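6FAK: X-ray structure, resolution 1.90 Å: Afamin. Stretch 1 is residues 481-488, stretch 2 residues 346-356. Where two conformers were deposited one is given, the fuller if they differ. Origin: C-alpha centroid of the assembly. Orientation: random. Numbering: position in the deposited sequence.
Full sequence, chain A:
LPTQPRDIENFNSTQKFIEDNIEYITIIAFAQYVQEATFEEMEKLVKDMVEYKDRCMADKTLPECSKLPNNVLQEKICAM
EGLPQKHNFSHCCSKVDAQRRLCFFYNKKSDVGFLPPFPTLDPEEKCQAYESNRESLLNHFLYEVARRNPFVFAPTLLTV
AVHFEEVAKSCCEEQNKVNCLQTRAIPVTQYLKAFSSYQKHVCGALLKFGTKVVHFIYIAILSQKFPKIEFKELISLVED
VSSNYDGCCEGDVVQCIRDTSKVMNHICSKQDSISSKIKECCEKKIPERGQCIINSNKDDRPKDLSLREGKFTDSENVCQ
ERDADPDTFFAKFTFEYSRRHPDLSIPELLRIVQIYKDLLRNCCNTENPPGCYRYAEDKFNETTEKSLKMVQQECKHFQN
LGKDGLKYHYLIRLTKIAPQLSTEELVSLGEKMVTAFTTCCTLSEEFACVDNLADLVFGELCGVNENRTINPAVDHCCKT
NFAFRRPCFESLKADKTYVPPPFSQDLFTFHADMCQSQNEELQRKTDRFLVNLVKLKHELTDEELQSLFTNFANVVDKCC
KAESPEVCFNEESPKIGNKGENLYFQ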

# COMPACT_ATOMS: atom_id res chain seq x y z
N ASN A 481 13.16 12.82 -1.51
CA ASN A 481 13.78 12.14 -0.37
C ASN A 481 12.77 11.17 0.23
O ASN A 481 11.83 11.57 0.90
CB ASN A 481 14.36 13.11 0.68
CG ASN A 481 15.56 12.52 1.44
OD1 ASN A 481 15.67 11.29 1.63
ND2 ASN A 481 16.47 13.40 1.87
N PHE A 482 12.95 9.90 -0.11
CA PHE A 482 12.07 8.88 0.36
C PHE A 482 11.99 8.77 1.88
O PHE A 482 10.92 8.79 2.46
CB PHE A 482 12.55 7.57 -0.30
CG PHE A 482 11.73 6.42 0.05
CD1 PHE A 482 10.45 6.28 -0.47
CD2 PHE A 482 12.19 5.49 0.95
CE1 PHE A 482 9.66 5.20 -0.13
CE2 PHE A 482 11.41 4.41 1.31
CZ PHE A 482 10.13 4.26 0.76
N ALA A 483 13.15 8.67 2.52
CA ALA A 483 13.20 8.50 3.96
C ALA A 483 12.64 9.68 4.76
O ALA A 483 12.09 9.50 5.81
CB ALA A 483 14.64 8.20 4.39
N PHE A 484 12.79 10.89 4.25
CA PHE A 484 12.34 12.13 4.90
C PHE A 484 11.00 12.66 4.35
O PHE A 484 10.60 13.78 4.67
CB PHE A 484 13.42 13.21 4.75
CG PHE A 484 14.63 12.94 5.61
CD1 PHE A 484 15.68 12.20 5.12
CD2 PHE A 484 14.65 13.33 6.94
CE1 PHE A 484 16.78 11.90 5.93
CE2 PHE A 484 15.75 13.02 7.75
CZ PHE A 484 16.82 12.31 7.23
N ARG A 485 10.30 11.83 3.59
CA ARG A 485 8.99 12.21 3.07
C ARG A 485 7.92 12.55 4.15
O ARG A 485 7.22 13.54 4.04
CB ARG A 485 8.51 11.10 2.11
CG ARG A 485 7.17 11.39 1.48
CD ARG A 485 7.11 10.75 0.10
NE ARG A 485 7.12 9.31 0.20
CZ ARG A 485 7.12 8.45 -0.83
NH1 ARG A 485 7.17 8.90 -2.09
NH2 ARG A 485 7.07 7.17 -0.58
N ARG A 486 7.79 11.71 5.19
CA ARG A 486 6.83 11.98 6.25
C ARG A 486 7.17 13.29 7.01
O ARG A 486 6.33 14.17 7.11
CB ARG A 486 6.62 10.77 7.17
CG ARG A 486 5.35 10.83 8.04
CD ARG A 486 5.31 9.69 9.07
NE ARG A 486 4.36 9.98 10.14
CZ ARG A 486 4.45 9.64 11.43
NH1 ARG A 486 5.45 8.90 11.88
NH2 ARG A 486 3.49 9.99 12.26
N PRO A 487 8.41 13.45 7.51
CA PRO A 487 8.80 14.78 8.04
C PRO A 487 8.55 16.00 7.12
O PRO A 487 8.15 17.04 7.61
CB PRO A 487 10.29 14.63 8.34
CG PRO A 487 10.50 13.15 8.52
CD PRO A 487 9.47 12.43 7.71
N CYS A 488 8.76 15.84 5.82
CA CYS A 488 8.49 16.87 4.83
C CYS A 488 6.98 17.27 4.80
O CYS A 488 6.65 18.46 4.90
CB CYS A 488 8.91 16.41 3.44
SG CYS A 488 8.82 17.71 2.21
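Stretch 2 (346-356) IPELLRIVQIY

Stretch 2 is helical throughout, from Ile-346 to Tyr-356, with phi near -60° and psi near -40° and an unbroken series of i+4 to i backbone hydrogen bonds, beginning with Leu-350 N to Ile-346 O (3.1 Å). Stretch 1 begins as loop, passes through a type I beta turn from Phe-482 to Arg-485, and is helical from Arg-485 onward. A weak hydrogen bond, Arg-485 N to Phe-482 O at 3.3 Å, closes the turn. The backbones come nearest at Ala-483 and Pro-347, whose CA atoms are 5.2 Å apart, so the helix of stretch 2 is laid against the turn, and its contacts recur at Pro-347, Leu-350, Arg-351, Gln-354 and Ile-355, the spacing expected of one helical face. Partners advance from Leu-350 at Phe-482 to Gln-354 and Ile-355 at Phe-484, then return to Arg-351 at Pro-487. The surface buried between the two stretches is 383 Å², both sides summed.

Asn-481 directs its CA-to-CB bond toward stretch 2, but its side chain comes no closer than 4.9 Å, from ND2 to Gln-354 CG. At Phe-482 that bond runs sideways, yet with chi1 at -178° (t) the end of the ring comes nearer, and CE2 lies 3.8 Å from Leu-350 CD1, which sits at the ring edge.

Ala-483 is buried, and much of it is covered by stretch 2. Its CB points toward the helix and packs 3.7 Å from Leu-350 CB and 3.7 Å from Arg-351 CG, with Pro-347 O at 4.1 Å. Its carbonyl accepts the one hydrogen bond between the stretches, from Arg-351 NH1 to Ala-483 O at 2.9 Å with an N-H...O angle of 154°. The oxygen lies at the guanidinium edge, near its plane, where the N-H groups point. Arg-351 is also held from within its own helix: its NH2 forms a salt bridge with Glu-348 OE1 at 2.8 Å.

Phe-484, the N-cap residue of the following helix, has chi1 at -72° (m). Arg-351 CG stands 3.7 Å from the centroid of its ring and 12° off the normal, a CH-pi contact over one face; Arg-351 CD is 3.6 Å from Phe-484 CE2. At the ring edge, Gln-354 CG is 4.2 Å from Phe-484 CE1 and Ile-355 CD1 is 4.3 Å from Phe-484 CZ.

After Phe-484 the contact thins. Arg-485 and Arg-486 make none within 4.5 Å, whereas Pro-487 CD reaches Arg-351 NH1 at 4.0 Å, oblique to the guanidinium. Cys-488 is out of reach; its N donates a hydrogen bond to Phe-484 O at 3.0 Å.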

# COMPACT_ATOMS: atom_id res chain seq x y z
N ILE A 346 11.24 1.11 9.44
CA ILE A 346 12.01 1.09 8.22
C ILE A 346 12.39 2.51 7.76
O ILE A 346 13.55 2.72 7.47
CB ILE A 346 11.34 0.24 7.10
CG1 ILE A 346 11.02 -1.20 7.59
CG2 ILE A 346 12.22 0.18 5.87
CD1 ILE A 346 12.19 -2.00 8.15
N PRO A 347 11.44 3.48 7.75
CA PRO A 347 11.82 4.87 7.40
C PRO A 347 12.88 5.50 8.35
O PRO A 347 13.79 6.18 7.89
CB PRO A 347 10.47 5.64 7.45
CG PRO A 347 9.43 4.63 7.33
CD PRO A 347 9.98 3.31 7.81
N GLU A 348 12.79 5.17 9.66
CA GLU A 348 13.76 5.63 10.63
C GLU A 348 15.15 5.04 10.30
O GLU A 348 16.11 5.74 10.32
CB GLU A 348 13.38 5.33 12.08
CG GLU A 348 14.37 5.98 13.09
CD GLU A 348 14.37 7.53 13.04
OE1 GLU A 348 13.33 8.14 12.67
OE2 GLU A 348 15.39 8.14 13.43
N LEU A 349 15.22 3.76 9.98
CA LEU A 349 16.51 3.16 9.61
C LEU A 349 17.10 3.82 8.36
O LEU A 349 18.26 4.06 8.32
CB LEU A 349 16.37 1.69 9.37
CG LEU A 349 16.02 0.88 10.62
CD1 LEU A 349 15.54 -0.49 10.25
CD2 LEU A 349 17.20 0.82 11.57
N LEU A 350 16.27 4.11 7.36
CA LEU A 350 16.76 4.76 6.16
C LEU A 350 17.17 6.20 6.39
O LEU A 350 18.10 6.64 5.75
CB LEU A 350 15.72 4.69 5.03
CG LEU A 350 15.30 3.24 4.74
CD1 LEU A 350 14.16 3.26 3.73
CD2 LEU A 350 16.45 2.40 4.27
N ARG A 351 16.49 6.94 7.29
CA ARG A 351 16.95 8.24 7.68
C ARG A 351 18.38 8.17 8.33
O ARG A 351 19.25 8.99 8.01
CB ARG A 351 15.94 8.96 8.62
CG ARG A 351 14.67 9.38 7.89
CD ARG A 351 13.82 10.23 8.80
NE ARG A 351 13.12 9.44 9.80
CZ ARG A 351 11.91 8.90 9.69
NH1 ARG A 351 11.25 8.93 8.55
NH2 ARG A 351 11.38 8.27 10.72
N ILE A 352 18.57 7.19 9.19
CA ILE A 352 19.85 6.95 9.84
C ILE A 352 20.95 6.64 8.81
O ILE A 352 22.07 7.18 8.91
CB ILE A 352 19.71 5.88 10.98
CG1 ILE A 352 18.94 6.55 12.12
CG2 ILE A 352 21.08 5.37 11.45
CD1 ILE A 352 18.41 5.60 13.15
N VAL A 353 20.63 5.84 7.81
CA VAL A 353 21.60 5.54 6.76
C VAL A 353 22.01 6.83 6.04
O VAL A 353 23.22 7.06 5.81
CB VAL A 353 21.11 4.47 5.77
CG1 VAL A 353 22.13 4.29 4.66
CG2 VAL A 353 20.85 3.12 6.46
N GLN A 354 21.03 7.67 5.70
CA GLN A 354 21.33 8.92 5.02
C GLN A 354 22.16 9.88 5.85
O GLN A 354 23.08 10.56 5.33
CB GLN A 354 20.03 9.62 4.61
CG GLN A 354 20.23 10.89 3.80
CD GLN A 354 20.89 10.57 2.46
OE1 GLN A 354 20.40 9.71 1.72
NE2 GLN A 354 22.03 11.21 2.18
N ILE A 355 21.79 10.01 7.11
CA ILE A 355 22.56 10.83 8.05
C ILE A 355 24.00 10.35 8.16
O ILE A 355 24.91 11.16 8.19
CB ILE A 355 21.88 10.90 9.39
CG1 ILE A 355 20.67 11.82 9.24
CG2 ILE A 355 22.79 11.44 10.49
CD1 ILE A 355 19.70 11.65 10.37
N TYR A 356 24.18 9.03 8.24
CA TYR A 356 25.54 8.45 8.30
C TYR A 356 26.30 8.80 7.02
O TYR A 356 27.48 9.21 7.07
CB TYR A 356 25.46 6.93 8.55
CG TYR A 356 26.79 6.26 8.78
CD1 TYR A 356 27.67 6.73 9.75
CD2 TYR A 356 27.19 5.19 8.01
CE1 TYR A 356 28.89 6.14 9.99
CE2 TYR A 356 28.42 4.57 8.25
CZ TYR A 356 29.28 5.08 9.23
OH TYR A 356 30.55 4.52 9.44